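Local atomic coordinates of DNA polymerase (Pyrobaculum calidifontis, PDB entry 5MDN), a protein that probably extends DNA by adding deoxyribonucleotides from deoxyribonucleoside triphosphates to the growing strand, with release of diphosphate, as a family B DNA polymerase. Residues Pro63-Val69 against Phe81-Lys87. Numbering follows the deposited sequence.
Sequences PVEAVEV and FLKVVAK
Glu68 and Lys83 sit opposite each other as an antiparallel hydrogen-bonded pair: Lys83 N donates its N-H to Glu68 O at 2.7 Å, and Glu68 N donates its own to Lys83 O at 3.1 Å, reaching that oxygen from above the carbonyl plane. Val85 N reaches Ala66 O in the next such pair. Val85 O then takes the N-H of Glu65 at 2.8 Å and, weakly, that of Ala66, so two residues face one and the register slips by a residue.

The tighter side is the one carrying Val64, Val67, Leu82 and Val84. Val67 CG2 lies 4.4 Å from Val84 CG2, and helix 51-58 covers this face, with Ala51 and Lys55 on Val67, Ala54 on Leu82 and Leu58 on Val84. A chi1 of 179° sets Val64 CG1 opposite its backbone nitrogen and beside its own carbonyl carbon, where it meets Val85 O at 3.4 Å.

The other side is looser and more polar. Glu68 and Lys83 run alongside each other, pointing the same way, yet Glu68 OE1 and Lys83 NZ stay 4.3 Å apart, too far for a salt bridge; Lys83 also makes a cation-pi contact with Tyr41. At the end of the pairing, Lys87 bends at chi3 and chi4 and crosses Glu65 nearly at a right angle, bringing NZ to 3.6 Å from Glu65 OE1 while its CD rests on Pro63 CB. Shortening Lys87 to an alanine is likely to leave the Glu65 carboxylate without this salt-bridge mate and Pro63 CB without the methylene packed against it.

The pairing is that of a beta hairpin, interrupted by a classic beta bulge at Glu65 and Ala66 opposite Val85; its strand 64-74 edges a four-stranded antiparallel sheet.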
ATOM      1  N   PRO A  63     -17.827 -32.993   8.152  1.00 60.66           N
ATOM      2  CA  PRO A  63     -18.552 -32.890   9.426  1.00 60.45           C
ATOM      3  C   PRO A  63     -19.139 -31.500   9.620  1.00 61.46           C
ATOM      4  O   PRO A  63     -18.513 -30.489   9.295  1.00 61.27           O
ATOM      5  CB  PRO A  63     -17.476 -33.199  10.475  1.00 60.23           C
ATOM      6  CG  PRO A  63     -16.187 -32.878   9.802  1.00 60.79           C
ATOM      7  CD  PRO A  63     -16.388 -33.230   8.357  1.00 61.45           C
ATOM      8  N   VAL A  64     -20.356 -31.460  10.157  1.00 63.09           N
ATOM      9  CA  VAL A  64     -21.103 -30.224  10.357  1.00 58.73           C
ATOM     10  C   VAL A  64     -21.443 -30.096  11.836  1.00 59.59           C
ATOM     11  O   VAL A  64     -21.934 -31.049  12.450  1.00 61.78           O
ATOM     12  CB  VAL A  64     -22.382 -30.189   9.500  1.00 56.14           C
ATOM     13  CG1 VAL A  64     -23.160 -28.906   9.751  1.00 56.03           C
ATOM     14  CG2 VAL A  64     -22.035 -30.328   8.025  1.00 56.23           C
ATOM     15  N   GLU A  65     -21.174 -28.918  12.405  1.00 58.24           N
ATOM     16  CA  GLU A  65     -21.506 -28.681  13.806  1.00 59.58           C
ATOM     17  C   GLU A  65     -23.004 -28.478  13.991  1.00 58.52           C
ATOM     18  O   GLU A  65     -23.615 -29.069  14.891  1.00 63.10           O
ATOM     19  CB  GLU A  65     -20.730 -27.471  14.330  1.00 64.37           C
ATOM     20  CG  GLU A  65     -20.864 -27.243  15.828  1.00 70.14           C
ATOM     21  CD  GLU A  65     -19.942 -28.131  16.641  1.00 75.91           C
ATOM     22  OE1 GLU A  65     -18.853 -28.479  16.138  1.00 78.14           O
ATOM     23  OE2 GLU A  65     -20.308 -28.481  17.783  1.00 82.20           O
ATOM     24  N   ALA A  66     -23.616 -27.655  13.145  1.00 57.47           N
ATOM     25  CA  ALA A  66     -25.044 -27.375  13.224  1.00 57.03           C
ATOM     26  C   ALA A  66     -25.472 -26.695  11.932  1.00 56.14           C
ATOM     27  O   ALA A  66     -24.643 -26.231  11.146  1.00 55.31           O
ATOM     28  CB  ALA A  66     -25.384 -26.502  14.438  1.00 54.67           C
ATOM     29  N   VAL A  67     -26.786 -26.649  11.721  1.00 55.62           N
ATOM     30  CA  VAL A  67     -27.401 -25.868  10.652  1.00 56.36           C
ATOM     31  C   VAL A  67     -28.566 -25.108  11.269  1.00 62.50           C
ATOM     32  O   VAL A  67     -29.603 -25.704  11.589  1.00 68.41           O
ATOM     33  CB  VAL A  67     -27.875 -26.740   9.481  1.00 51.10           C
ATOM     34  CG1 VAL A  67     -28.653 -25.904   8.482  1.00 49.02           C
ATOM     35  CG2 VAL A  67     -26.686 -27.403   8.800  1.00 50.23           C
ATOM     36  N   GLU A  68     -28.393 -23.806  11.459  1.00 58.65           N
ATOM     37  CA  GLU A  68     -29.410 -22.966  12.072  1.00 59.80           C
ATOM     38  C   GLU A  68     -30.179 -22.190  11.009  1.00 60.04           C
ATOM     39  O   GLU A  68     -29.721 -22.013   9.877  1.00 59.25           O
ATOM     40  CB  GLU A  68     -28.777 -21.995  13.073  1.00 63.32           C
ATOM     41  CG  GLU A  68     -27.998 -22.672  14.190  1.00 68.06           C
ATOM     42  CD  GLU A  68     -27.276 -21.679  15.080  1.00 75.19           C
ATOM     43  OE1 GLU A  68     -27.327 -20.467  14.782  1.00 78.82           O
ATOM     44  OE2 GLU A  68     -26.652 -22.111  16.072  1.00 81.99           O
ATOM     45  N   VAL A  69     -31.367 -21.730  11.392  1.00 63.70           N
ATOM     46  CA  VAL A  69     -32.190 -20.856  10.565  1.00 60.93           C
ATOM     47  C   VAL A  69     -32.098 -19.453  11.150  1.00 56.55           C
ATOM     48  O   VAL A  69     -32.423 -19.239  12.325  1.00 50.80           O
ATOM     49  CB  VAL A  69     -33.646 -21.338  10.502  1.00 60.99           C
ATOM     50  CG1 VAL A  69     -34.439 -20.498   9.518  1.00 61.27           C
ATOM     51  CG2 VAL A  69     -33.700 -22.812  10.122  1.00 61.85           C
ATOM     52  N   PHE A  81     -32.040 -17.218   5.932  1.00 61.37           N
ATOM     53  CA  PHE A  81     -30.866 -17.975   5.522  1.00 64.28           C
ATOM     54  C   PHE A  81     -30.714 -19.218   6.387  1.00 62.06           C
ATOM     55  O   PHE A  81     -31.211 -19.287   7.514  1.00 60.84           O
ATOM     56  CB  PHE A  81     -29.573 -17.147   5.634  1.00 64.88           C
ATOM     57  CG  PHE A  81     -29.539 -15.936   4.751  1.00 64.24           C
ATOM     58  CD1 PHE A  81     -29.142 -16.040   3.431  1.00 63.81           C
ATOM     59  CD2 PHE A  81     -29.867 -14.688   5.253  1.00 62.80           C
ATOM     60  CE1 PHE A  81     -29.094 -14.928   2.616  1.00 61.43           C
ATOM     61  CE2 PHE A  81     -29.820 -13.572   4.444  1.00 61.42           C
ATOM     62  CZ  PHE A  81     -29.432 -13.692   3.122  1.00 61.11           C
ATOM     63  N   LEU A  82     -30.018 -20.207   5.832  1.00 60.55           N
ATOM     64  CA  LEU A  82     -29.464 -21.303   6.614  1.00 60.62           C
ATOM     65  C   LEU A  82     -28.036 -20.943   7.005  1.00 57.46           C
ATOM     66  O   LEU A  82     -27.207 -20.645   6.140  1.00 58.96           O
ATOM     67  CB  LEU A  82     -29.491 -22.613   5.825  1.00 61.64           C
ATOM     68  CG  LEU A  82     -30.855 -23.171   5.415  1.00 63.57           C
ATOM     69  CD1 LEU A  82     -30.698 -24.564   4.820  1.00 63.23           C
ATOM     70  CD2 LEU A  82     -31.813 -23.195   6.597  1.00 64.38           C
ATOM     71  N   LYS A  83     -27.749 -20.975   8.303  1.00 54.84           N
ATOM     72  CA  LYS A  83     -26.404 -20.704   8.808  1.00 52.31           C
ATOM     73  C   LYS A  83     -25.708 -22.045   9.024  1.00 52.85           C
ATOM     74  O   LYS A  83     -25.832 -22.674  10.076  1.00 55.11           O
ATOM     75  CB  LYS A  83     -26.457 -19.871  10.084  1.00 48.70           C
ATOM     76  CG  LYS A  83     -25.086 -19.525  10.645  1.00 45.96           C
ATOM     77  CD  LYS A  83     -25.174 -18.940  12.045  1.00 43.78           C
ATOM     78  CE  LYS A  83     -23.820 -18.413  12.503  1.00 42.16           C
ATOM     79  NZ  LYS A  83     -23.821 -18.048  13.946  1.00 42.21           N
ATOM     80  N   VAL A  84     -24.967 -22.484   8.010  1.00 50.85           N
ATOM     81  CA  VAL A  84     -24.244 -23.749   8.078  1.00 51.88           C
ATOM     82  C   VAL A  84     -22.958 -23.529   8.862  1.00 50.94           C
ATOM     83  O   VAL A  84     -22.152 -22.658   8.521  1.00 53.16           O
ATOM     84  CB  VAL A  84     -23.943 -24.287   6.672  1.00 53.52           C
ATOM     85  CG1 VAL A  84     -23.153 -25.582   6.762  1.00 54.28           C
ATOM     86  CG2 VAL A  84     -25.233 -24.481   5.887  1.00 54.82           C
ATOM     87  N   VAL A  85     -22.760 -24.324   9.908  1.00 50.96           N
ATOM     88  CA  VAL A  85     -21.641 -24.160  10.829  1.00 51.54           C
ATOM     89  C   VAL A  85     -20.737 -25.378  10.685  1.00 54.37           C
ATOM     90  O   VAL A  85     -21.115 -26.494  11.064  1.00 56.19           O
ATOM     91  CB  VAL A  85     -22.114 -23.984  12.277  1.00 50.41           C
ATOM     92  CG1 VAL A  85     -20.932 -23.691  13.190  1.00 50.59           C
ATOM     93  CG2 VAL A  85     -23.151 -22.873  12.363  1.00 49.55           C
ATOM     94  N   ALA A  86     -19.544 -25.166  10.138  1.00 50.84           N
ATOM     95  CA  ALA A  86     -18.558 -26.224   9.996  1.00 51.05           C
ATOM     96  C   ALA A  86     -17.836 -26.473  11.317  1.00 53.80           C
ATOM     97  O   ALA A  86     -17.871 -25.654  12.240  1.00 55.60           O
ATOM     98  CB  ALA A  86     -17.543 -25.872   8.909  1.00 50.40           C
ATOM     99  N   LYS A  87     -17.175 -27.628  11.399  1.00 59.55           N
ATOM    100  CA  LYS A  87     -16.397 -27.938  12.594  1.00 61.84           C
ATOM    101  C   LYS A  87     -15.029 -27.269  12.556  1.00 55.36           C
ATOM    102  O   LYS A  87     -14.561 -26.759  13.579  1.00 49.19           O
ATOM    103  CB  LYS A  87     -16.248 -29.453  12.763  1.00 68.46           C
ATOM    104  CG  LYS A  87     -17.466 -30.133  13.380  1.00 73.65           C
ATOM    105  CD  LYS A  87     -17.132 -31.538  13.864  1.00 76.74           C
ATOM    106  CE  LYS A  87     -16.340 -31.516  15.166  1.00 79.39           C
ATOM    107  NZ  LYS A  87     -17.218 -31.678  16.361  1.00 77.82           N
TER